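Local coordinates for protein amidase, hydantoinase/carbamoylase family (Burkholderia vietnamiensis, PDB 5I4M) that probably hydrolyses N-carbamoyl-L-amino acids, as a member of the peptidase M20 family that binds two zinc ions per subunit, at residues A[102-107]-A[147-152]; A[113-118]-A[212-217]; A[227-232]-A[370-375]. All blocks are in the same frame, centred on the assembly; numbering follows the deposited sequence.

Contacts 1 and 2 together build the dinuclear zinc site: their centres lie 13 Å apart, they touch each other, and both hold residues that bind the metals and the 3-phosphoglycerate. Their segments alternate along the chain, 102-107, 113-118, 147-152 and 212-217, so that strand 99-103, the start of helix 117-132 and the loops after strands 141-145 and 206-212 converge on the metals. Contact 3 comes later in the chain and ties strand 370-375 to strand 225-242 beside this site. Its centre is 14 Å from that of contact 2, which it touches through E213 and I217 against R371 and I373; its nearest atoms are about 9 Å from contact 1.

Contact 1 of 3, residues A[102-107]-A[147-152]; sequences GSHADS and TNEEGS. With ZN (zinc ion), chain C; ZN (zinc ion), chain D; 3PG (3-phosphoglyceric acid), chain E.
H104 lays one face of its imidazole against the side chain of E149, whose OE1 sits over the ring centre, 3.2 Å above its plane. Ring and carboxylate are only 16° apart, nearly parallel. E149 reaches this place with CG anti to its backbone N (chi1 -176°) and a bend at chi2, while its CB packs on H104 CB. E149 OE1 also lies 2.6 Å from phosphate O2P of 3-phosphoglycerate, the oxygen that bridges the metals, and the zinc-bound water gives OE2 a weak hydrogen bond. The ring itself is fixed at both nitrogens: ND1 donates to D106 O at 2.9 Å, almost in the ring plane, and NE2 binds one zinc ion at 2.2 Å. The D106 carboxylate grips backbone N-H groups of the opposing loop. OD1 accepts from E149 N on the syn side, somewhat out of the carboxylate plane, and OD2 uses its syn lone pair for E150 N, each at 3.1 Å. D106 thus positions both glutamates and, through its carbonyl, the histidine as well. E150 binds the second zinc ion through both oxygens, OE2 at 2.1 Å and OE1 at 2.4 Å; Q108 also donates to OE1. D115 joins both zinc ions, H211 completes the protein ligands of the first and H403 those of the second, the dinuclear centre of the M20 family. N296 of the second subunit is hydrogen-bonded to E150 O. The site follows strand 99-103, which runs parallel to 141-145, and the loop leading to helix 159-164 carries the glutamates.

Contact 2 of 3, residues A[113-118]-A[212-217]; sequences RFDGIY and IEQGPI. With ZN (zinc ion), chain D; ZN (zinc ion), chain C; 3PG (3-phosphoglyceric acid), chain E.
D115 and Q214 meet at the phosphate of 3-phosphoglycerate, where metal coordination dominates. The aspartate bridges the two zinc ions, OD1 binding one at 2.1 Å and OD2 the other at 2.0 Å; CG anti to the backbone N (chi1 177°) carries the carboxylate to a place between them. Q214 contributes the polar part. Its NE2 donates a nearly straight hydrogen bond to phosphate O3P at 2.9 Å (160°) and is also bonded to S402. This NE2 lies 3.1 Å from D115 OD2, but the angle is too poor for a hydrogen bond, and the amide and carboxylate planes stand 60° apart. Water joins the backbones: one molecule donates to F114 O and accepts from I212 N. Apolar contact is supplied by the I212 methyl CG2, which lies 4.0 Å from F114 CB and 4.1 Å from Y118 CD2, while CD1 of the same isoleucine approaches the backbone N of D115. G116, with positive phi, is the N-cap of the helix that follows. The contact sets the start of helix 117-132 against the end of strand 206-212, with strand 390-395 packing on I212 and Y118 through V395.

Contact 3 of 3, residues A[227-232]-A[370-375]; sequences VVTDAQ and HRDIVS
V227 bonds the residues on either side of D372, the pattern of parallel strands: its N donates to R371 O at 2.9 Å, and its O accepts from I373 N at 3.0 Å. I373 O then takes T229 N at 3.0 Å, close to the line of its C=O bond. A beta bulge at T229-D230 shifts the register by one, after which D230 O, in place of T229 O, accepts from S375 N, and S375 O receives a straight bond (172°) from Q232 N. D372 O, facing away from this seam, is taken by R371 NE at 2.8 Å, and T229 OG1 donates to D230 OD1 at 2.7 Å.

Beyond the two strands, D372 and R371 form salt bridges with R360 and E221, H370 NE2 is hydrogen-bonded to D364, and Q232 NE2 and S375 OG reach G376 O and A377 O. V228 CG2 meets I373 CG2 at 3.9 Å on the face packed by F394; T229 CG2 lies against D372 CG (3.8 Å), the side chains crossing at about a right angle. The result is a bulged parallel beta pair, whose longer strand probably runs on into the M20 dimerisation region, with Q232 beside R309 of the ligand site.

Contact 1 of 3, residues A[102-107]-A[147-152]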
loop_
_atom_site.group_PDB
_atom_site.type_symbol
_atom_site.label_atom_id
_atom_site.label_comp_id
_atom_site.label_asym_id
_atom_site.label_seq_id
_atom_site.Cartn_x
_atom_site.Cartn_y
_atom_site.Cartn_z
ATOM N N GLY A 102 -28.871 19.131 -5.604
ATOM C CA GLY A 102 -28.184 18.359 -4.602
ATOM C C GLY A 102 -26.873 17.815 -5.098
ATOM O O GLY A 102 -26.475 18.044 -6.247
ATOM N N SER A 103 -26.202 17.068 -4.233
ATOM C CA SER A 103 -24.835 16.655 -4.501
ATOM C C SER A 103 -24.473 15.595 -3.472
ATOM O O SER A 103 -25.342 14.826 -3.045
ATOM C CB SER A 103 -23.906 17.877 -4.452
ATOM O OG SER A 103 -22.666 17.668 -5.136
ATOM N N HIS A 104 -23.220 15.549 -3.044
ATOM C CA HIS A 104 -22.786 14.531 -2.103
ATOM C C HIS A 104 -22.169 15.164 -0.866
ATOM O O HIS A 104 -21.528 16.214 -0.935
ATOM C CB HIS A 104 -21.772 13.578 -2.746
ATOM C CG HIS A 104 -20.572 14.264 -3.327
ATOM N ND1 HIS A 104 -19.353 14.301 -2.684
ATOM C CD2 HIS A 104 -20.400 14.920 -4.497
ATOM C CE1 HIS A 104 -18.485 14.963 -3.430
ATOM N NE2 HIS A 104 -19.094 15.342 -4.538
ATOM N N ALA A 105 -22.346 14.499 0.264
ATOM C CA ALA A 105 -21.714 14.942 1.495
ATOM C C ALA A 105 -20.446 14.167 1.830
ATOM O O ALA A 105 -19.693 14.598 2.710
ATOM C CB ALA A 105 -22.706 14.830 2.659
ATOM N N ASP A 106 -20.192 13.042 1.159
ATOM C CA ASP A 106 -18.986 12.273 1.419
ATOM C C ASP A 106 -17.795 12.924 0.724
ATOM O O ASP A 106 -17.948 13.704 -0.220
ATOM C CB ASP A 106 -19.160 10.816 0.963
ATOM C CG ASP A 106 -19.332 10.683 -0.543
ATOM O OD1 ASP A 106 -20.384 11.118 -1.059
ATOM O OD2 ASP A 106 -18.434 10.105 -1.206
ATOM N N SER A 107 -16.593 12.604 1.208
ATOM C CA SER A 107 -15.382 13.213 0.681
ATOM C C SER A 107 -14.314 12.164 0.417
ATOM O O SER A 107 -14.438 10.993 0.781
ATOM C CB SER A 107 -14.806 14.264 1.645
ATOM O OG SER A 107 -14.040 13.633 2.659
ATOM N N THR A 147 -25.600 9.042 -2.201
ATOM C CA THR A 147 -24.695 8.187 -1.437
ATOM C C THR A 147 -23.405 7.864 -2.187
ATOM O O THR A 147 -23.425 7.541 -3.378
ATOM C CB THR A 147 -25.410 6.884 -1.088
ATOM O OG1 THR A 147 -26.491 7.152 -0.188
ATOM C CG2 THR A 147 -24.448 5.861 -0.465
ATOM N N ASN A 148 -22.279 7.913 -1.459
ATOM C CA ASN A 148 -20.984 7.398 -1.922
ATOM C C ASN A 148 -20.618 7.919 -3.307
ATOM O O ASN A 148 -20.203 7.164 -4.192
ATOM C CB ASN A 148 -20.952 5.864 -1.926
ATOM C CG ASN A 148 -19.562 5.323 -2.250
ATOM O OD1 ASN A 148 -18.574 5.791 -1.691
ATOM N ND2 ASN A 148 -19.477 4.391 -3.198
ATOM N N GLU A 149 -20.772 9.228 -3.511
ATOM C CA GLU A 149 -20.537 9.734 -4.858
ATOM C C GLU A 149 -19.073 9.605 -5.256
ATOM O O GLU A 149 -18.781 9.421 -6.438
ATOM C CB GLU A 149 -21.017 11.185 -4.980
ATOM C CG GLU A 149 -20.916 11.793 -6.387
ATOM C CD GLU A 149 -19.530 12.337 -6.705
ATOM O OE1 GLU A 149 -18.693 12.432 -5.780
ATOM O OE2 GLU A 149 -19.273 12.655 -7.880
ATOM N N GLU A 150 -18.140 9.668 -4.295
ATOM C CA GLU A 150 -16.730 9.788 -4.668
ATOM C C GLU A 150 -16.183 8.502 -5.275
ATOM O O GLU A 150 -15.222 8.549 -6.053
ATOM C CB GLU A 150 -15.874 10.181 -3.461
ATOM C CG GLU A 150 -16.033 11.634 -2.997
ATOM C CD GLU A 150 -15.287 12.629 -3.882
ATOM O OE1 GLU A 150 -14.767 12.232 -4.945
ATOM O OE2 GLU A 150 -15.218 13.825 -3.519
ATOM N N GLY A 151 -16.754 7.356 -4.916
ATOM C CA GLY A 151 -16.232 6.095 -5.411
ATOM C C GLY A 151 -14.851 5.738 -4.904
ATOM O O GLY A 151 -14.146 4.960 -5.556
ATOM N N SER A 152 -14.453 6.266 -3.743
ATOM C CA SER A 152 -13.130 6.021 -3.177
ATOM C C SER A 152 -13.128 4.852 -2.195
ATOM O O SER A 152 -12.339 3.910 -2.344
ATOM C CB SER A 152 -12.613 7.288 -2.482
ATOM O OG SER A 152 -11.359 7.021 -1.858
HETATM ZN ZN ZN C . -18.044 16.213 -6.230
HETATM ZN ZN ZN D . -14.658 14.563 -5.360
HETATM C C1 3PG E . -14.730 11.758 -10.165
HETATM O O1 3PG E . -13.608 11.369 -9.793
HETATM O O2 3PG E . -14.891 12.521 -11.143
HETATM C C2 3PG E . -15.927 11.277 -9.396
HETATM O O3 3PG E . -17.114 11.397 -10.200
HETATM C C3 3PG E . -16.072 12.137 -8.162
HETATM O O1P 3PG E . -16.360 13.481 -8.554
HETATM P P 3PG E . -16.184 14.687 -7.461
HETATM O O2P 3PG E . -16.817 14.198 -6.180
HETATM O O3P 3PG E . -14.675 14.849 -7.343
HETATM O O4P 3PG E . -16.938 15.867 -8.101
HETATM O O HOH W 1 -19.681 15.549 -7.516
#

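Contact 2 of 3, residues A[113-118]-A[212-217]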
loop_
_atom_site.group_PDB
_atom_site.type_symbol
_atom_site.label_atom_id
_atom_site.label_comp_id
_atom_site.label_asym_id
_atom_site.label_seq_id
_atom_site.Cartn_x
_atom_site.Cartn_y
_atom_site.Cartn_z
ATOM N N ARG A 113 -13.190 21.241 1.660
ATOM C CA ARG A 113 -14.390 21.706 2.341
ATOM C C ARG A 113 -15.526 22.067 1.394
ATOM O O ARG A 113 -16.589 22.483 1.869
ATOM C CB ARG A 113 -14.042 22.919 3.216
ATOM C CG ARG A 113 -13.144 22.557 4.412
ATOM C CD ARG A 113 -12.530 23.788 5.098
ATOM N NE ARG A 113 -11.665 24.505 4.168
ATOM C CZ ARG A 113 -11.693 25.815 3.962
ATOM N NH1 ARG A 113 -12.524 26.587 4.658
ATOM N NH2 ARG A 113 -10.871 26.352 3.065
ATOM N N PHE A 114 -15.349 21.913 0.079
ATOM C CA PHE A 114 -16.365 22.384 -0.854
ATOM C C PHE A 114 -16.858 21.328 -1.840
ATOM O O PHE A 114 -18.018 21.382 -2.273
ATOM C CB PHE A 114 -15.824 23.600 -1.609
ATOM C CG PHE A 114 -15.470 24.748 -0.710
ATOM C CD1 PHE A 114 -16.450 25.639 -0.287
ATOM C CD2 PHE A 114 -14.167 24.918 -0.251
ATOM C CE1 PHE A 114 -16.138 26.690 0.564
ATOM C CE2 PHE A 114 -13.844 25.974 0.599
ATOM C CZ PHE A 114 -14.829 26.863 0.999
ATOM N N ASP A 115 -16.001 20.383 -2.229
ATOM C CA ASP A 115 -16.401 19.363 -3.202
ATOM C C ASP A 115 -17.631 18.627 -2.687
ATOM O O ASP A 115 -17.629 18.108 -1.566
ATOM C CB ASP A 115 -15.221 18.413 -3.437
ATOM C CG ASP A 115 -15.532 17.254 -4.373
ATOM O OD1 ASP A 115 -16.620 17.200 -4.997
ATOM O OD2 ASP A 115 -14.621 16.393 -4.510
ATOM N N GLY A 116 -18.705 18.651 -3.475
ATOM C CA GLY A 116 -19.946 18.011 -3.072
ATOM C C GLY A 116 -20.779 18.753 -2.039
ATOM O O GLY A 116 -21.963 19.027 -2.265
ATOM N N ILE A 117 -20.194 19.063 -0.884
ATOM C CA ILE A 117 -21.013 19.618 0.191
ATOM C C ILE A 117 -21.565 20.991 -0.193
ATOM O O ILE A 117 -22.664 21.368 0.233
ATOM C CB ILE A 117 -20.207 19.655 1.511
ATOM C CG1 ILE A 117 -21.078 20.158 2.673
ATOM C CG2 ILE A 117 -18.963 20.518 1.362
ATOM C CD1 ILE A 117 -22.251 19.243 3.018
ATOM N N TYR A 118 -20.839 21.753 -1.014
ATOM C CA TYR A 118 -21.358 23.041 -1.479
ATOM C C TYR A 118 -22.696 22.870 -2.196
ATOM O O TYR A 118 -23.641 23.629 -1.956
ATOM C CB TYR A 118 -20.323 23.700 -2.390
ATOM C CG TYR A 118 -20.745 24.974 -3.106
ATOM C CD1 TYR A 118 -21.502 25.960 -2.469
ATOM C CD2 TYR A 118 -20.340 25.204 -4.417
ATOM C CE1 TYR A 118 -21.852 27.125 -3.139
ATOM C CE2 TYR A 118 -20.690 26.360 -5.088
ATOM C CZ TYR A 118 -21.438 27.320 -4.442
ATOM O OH TYR A 118 -21.778 28.467 -5.125
ATOM N N ILE A 212 -18.127 23.165 -7.285
ATOM C CA ILE A 212 -16.919 23.892 -7.656
ATOM C C ILE A 212 -16.333 23.248 -8.908
ATOM O O ILE A 212 -16.512 22.047 -9.160
ATOM C CB ILE A 212 -15.879 23.931 -6.519
ATOM C CG1 ILE A 212 -15.524 22.513 -6.066
ATOM C CG2 ILE A 212 -16.386 24.771 -5.346
ATOM C CD1 ILE A 212 -14.167 22.433 -5.394
ATOM N N GLU A 213 -15.609 24.049 -9.693
ATOM C CA GLU A 213 -15.091 23.564 -10.972
ATOM C C GLU A 213 -14.154 22.366 -10.805
ATOM O O GLU A 213 -14.179 21.431 -11.619
ATOM C CB GLU A 213 -14.361 24.688 -11.701
ATOM C CG GLU A 213 -13.787 24.213 -13.035
ATOM C CD GLU A 213 -12.808 25.199 -13.633
ATOM O OE1 GLU A 213 -11.936 24.769 -14.409
ATOM O OE2 GLU A 213 -12.900 26.394 -13.311
ATOM N N GLN A 214 -13.293 22.402 -9.784
ATOM C CA GLN A 214 -12.240 21.418 -9.540
ATOM C C GLN A 214 -11.124 21.499 -10.573
ATOM O O GLN A 214 -10.312 20.574 -10.688
ATOM C CB GLN A 214 -12.806 19.995 -9.469
ATOM C CG GLN A 214 -13.890 19.871 -8.408
ATOM C CD GLN A 214 -14.474 18.485 -8.353
ATOM O OE1 GLN A 214 -15.196 18.083 -9.260
ATOM N NE2 GLN A 214 -14.170 17.746 -7.285
ATOM N N GLY A 215 -11.077 22.596 -11.319
ATOM C CA GLY A 215 -9.995 22.897 -12.227
ATOM C C GLY A 215 -9.778 24.397 -12.282
ATOM O O GLY A 215 -10.520 25.169 -11.665
ATOM N N PRO A 216 -8.786 24.843 -13.053
ATOM C CA PRO A 216 -8.286 26.220 -12.932
ATOM C C PRO A 216 -8.914 27.245 -13.864
ATOM O O PRO A 216 -8.539 28.420 -13.774
ATOM C CB PRO A 216 -6.806 26.042 -13.278
ATOM C CG PRO A 216 -6.849 24.993 -14.370
ATOM C CD PRO A 216 -7.911 24.009 -13.899
ATOM N N ILE A 217 -9.843 26.841 -14.736
ATOM C CA ILE A 217 -10.235 27.672 -15.878
ATOM C C ILE A 217 -10.995 28.910 -15.429
ATOM O O ILE A 217 -10.669 30.033 -15.833
ATOM C CB ILE A 217 -11.064 26.843 -16.877
ATOM C CG1 ILE A 217 -10.189 25.745 -17.495
ATOM C CG2 ILE A 217 -11.670 27.729 -17.954
ATOM C CD1 ILE A 217 -10.980 24.728 -18.308
HETATM ZN ZN ZN D . -14.658 14.563 -5.360
HETATM ZN ZN ZN C . -18.044 16.213 -6.230
HETATM C C1 3PG E . -14.730 11.758 -10.165
HETATM O O1 3PG E . -13.608 11.369 -9.793
HETATM O O2 3PG E . -14.891 12.521 -11.143
HETATM C C2 3PG E . -15.927 11.277 -9.396
HETATM O O3 3PG E . -17.114 11.397 -10.200
HETATM C C3 3PG E . -16.072 12.137 -8.162
HETATM O O1P 3PG E . -16.360 13.481 -8.554
HETATM P P 3PG E . -16.184 14.687 -7.461
HETATM O O2P 3PG E . -16.817 14.198 -6.180
HETATM O O3P 3PG E . -14.675 14.849 -7.343
HETATM O O4P 3PG E . -16.938 15.867 -8.101
HETATM O O HOH W 2 -18.813 21.420 -4.851
HETATM O O HOH W 1 -19.681 15.549 -7.516
#

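Contact 3 of 3, residues A[227-232]-A[370-375]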
loop_
_atom_site.group_PDB
_atom_site.type_symbol
_atom_site.label_atom_id
_atom_site.label_comp_id
_atom_site.label_asym_id
_atom_site.label_seq_id
_atom_site.Cartn_x
_atom_site.Cartn_y
_atom_site.Cartn_z
ATOM N N VAL A 227 -21.179 27.924 -16.882
ATOM C CA VAL A 227 -22.407 27.382 -17.454
ATOM C C VAL A 227 -22.046 26.007 -18.009
ATOM O O VAL A 227 -21.472 25.890 -19.095
ATOM C CB VAL A 227 -22.994 28.308 -18.523
ATOM C CG1 VAL A 227 -24.262 27.718 -19.122
ATOM C CG2 VAL A 227 -23.294 29.680 -17.913
ATOM N N VAL A 228 -22.329 24.958 -17.243
ATOM C CA VAL A 228 -21.831 23.633 -17.602
ATOM C C VAL A 228 -22.713 23.055 -18.697
ATOM O O VAL A 228 -23.914 22.842 -18.491
ATOM C CB VAL A 228 -21.798 22.698 -16.388
ATOM C CG1 VAL A 228 -21.117 21.381 -16.774
ATOM C CG2 VAL A 228 -21.067 23.357 -15.215
ATOM N N THR A 229 -22.109 22.769 -19.849
ATOM C CA THR A 229 -22.837 22.281 -21.013
ATOM C C THR A 229 -22.694 20.787 -21.226
ATOM O O THR A 229 -23.567 20.181 -21.853
ATOM C CB THR A 229 -22.347 22.984 -22.283
ATOM O OG1 THR A 229 -20.957 22.687 -22.471
ATOM C CG2 THR A 229 -22.530 24.493 -22.165
ATOM N N ASP A 230 -21.604 20.197 -20.738
ATOM C CA ASP A 230 -21.261 18.802 -20.980
ATOM C C ASP A 230 -20.464 18.290 -19.792
ATOM O O ASP A 230 -19.963 19.062 -18.974
ATOM C CB ASP A 230 -20.420 18.629 -22.251
ATOM C CG ASP A 230 -21.111 19.141 -23.492
ATOM O OD1 ASP A 230 -21.014 20.360 -23.769
ATOM O OD2 ASP A 230 -21.720 18.316 -24.212
ATOM N N ALA A 231 -20.334 16.972 -19.718
ATOM C CA ALA A 231 -19.481 16.324 -18.730
ATOM C C ALA A 231 -18.691 15.252 -19.460
ATOM O O ALA A 231 -19.271 14.481 -20.228
ATOM C CB ALA A 231 -20.300 15.712 -17.591
ATOM N N GLN A 232 -17.376 15.219 -19.258
ATOM C CA GLN A 232 -16.586 14.295 -20.051
ATOM C C GLN A 232 -16.842 12.862 -19.591
ATOM O O GLN A 232 -17.379 12.618 -18.512
ATOM C CB GLN A 232 -15.100 14.643 -19.968
ATOM C CG GLN A 232 -14.424 14.265 -18.669
ATOM C CD GLN A 232 -12.921 14.491 -18.741
ATOM O OE1 GLN A 232 -12.335 14.457 -19.826
ATOM N NE2 GLN A 232 -12.301 14.740 -17.598
ATOM N N HIS A 370 -19.446 34.929 -16.958
ATOM C CA HIS A 370 -19.608 33.487 -17.110
ATOM C C HIS A 370 -19.005 33.019 -18.427
ATOM O O HIS A 370 -18.748 33.814 -19.336
ATOM C CB HIS A 370 -21.088 33.070 -17.025
ATOM C CG HIS A 370 -21.974 33.767 -18.013
ATOM N ND1 HIS A 370 -22.178 33.300 -19.294
ATOM C CD2 HIS A 370 -22.712 34.898 -17.903
ATOM C CE1 HIS A 370 -23.006 34.112 -19.929
ATOM N NE2 HIS A 370 -23.342 35.091 -19.108
ATOM N N ARG A 371 -18.760 31.713 -18.505
ATOM C CA ARG A 371 -18.423 31.067 -19.768
ATOM C C ARG A 371 -18.962 29.644 -19.759
ATOM O O ARG A 371 -19.176 29.044 -18.702
ATOM C CB ARG A 371 -16.912 31.045 -20.024
ATOM C CG ARG A 371 -16.111 30.331 -18.938
ATOM C CD ARG A 371 -14.775 29.865 -19.479
ATOM N NE ARG A 371 -14.921 28.641 -20.257
ATOM C CZ ARG A 371 -13.966 28.108 -21.011
ATOM N NH1 ARG A 371 -12.786 28.694 -21.113
ATOM N NH2 ARG A 371 -14.196 26.980 -21.667
ATOM N N ASP A 372 -19.184 29.112 -20.955
ATOM C CA ASP A 372 -19.532 27.703 -21.090
ATOM C C ASP A 372 -18.345 26.841 -20.679
ATOM O O ASP A 372 -17.191 27.187 -20.937
ATOM C CB ASP A 372 -19.914 27.380 -22.538
ATOM C CG ASP A 372 -21.231 27.991 -22.956
ATOM O OD1 ASP A 372 -21.929 28.567 -22.100
ATOM O OD2 ASP A 372 -21.575 27.878 -24.156
ATOM N N ILE A 373 -18.625 25.692 -20.058
ATOM C CA ILE A 373 -17.539 24.843 -19.585
ATOM C C ILE A 373 -17.971 23.379 -19.572
ATOM O O ILE A 373 -19.156 23.053 -19.434
ATOM C CB ILE A 373 -17.057 25.311 -18.192
ATOM C CG1 ILE A 373 -15.733 24.637 -17.827
ATOM C CG2 ILE A 373 -18.144 25.071 -17.155
ATOM C CD1 ILE A 373 -14.920 25.398 -16.767
ATOM N N VAL A 374 -16.986 22.493 -19.738
ATOM C CA VAL A 374 -17.184 21.048 -19.706
ATOM C C VAL A 374 -16.667 20.525 -18.374
ATOM O O VAL A 374 -15.531 20.819 -17.978
ATOM C CB VAL A 374 -16.466 20.367 -20.885
ATOM C CG1 VAL A 374 -16.636 18.834 -20.819
ATOM C CG2 VAL A 374 -16.990 20.917 -22.210
ATOM N N SER A 375 -17.500 19.768 -17.669
ATOM C CA SER A 375 -17.084 19.213 -16.383
ATOM C C SER A 375 -16.032 18.123 -16.582
ATOM O O SER A 375 -16.232 17.180 -17.358
ATOM C CB SER A 375 -18.295 18.650 -15.638
ATOM O OG SER A 375 -17.906 17.988 -14.442
#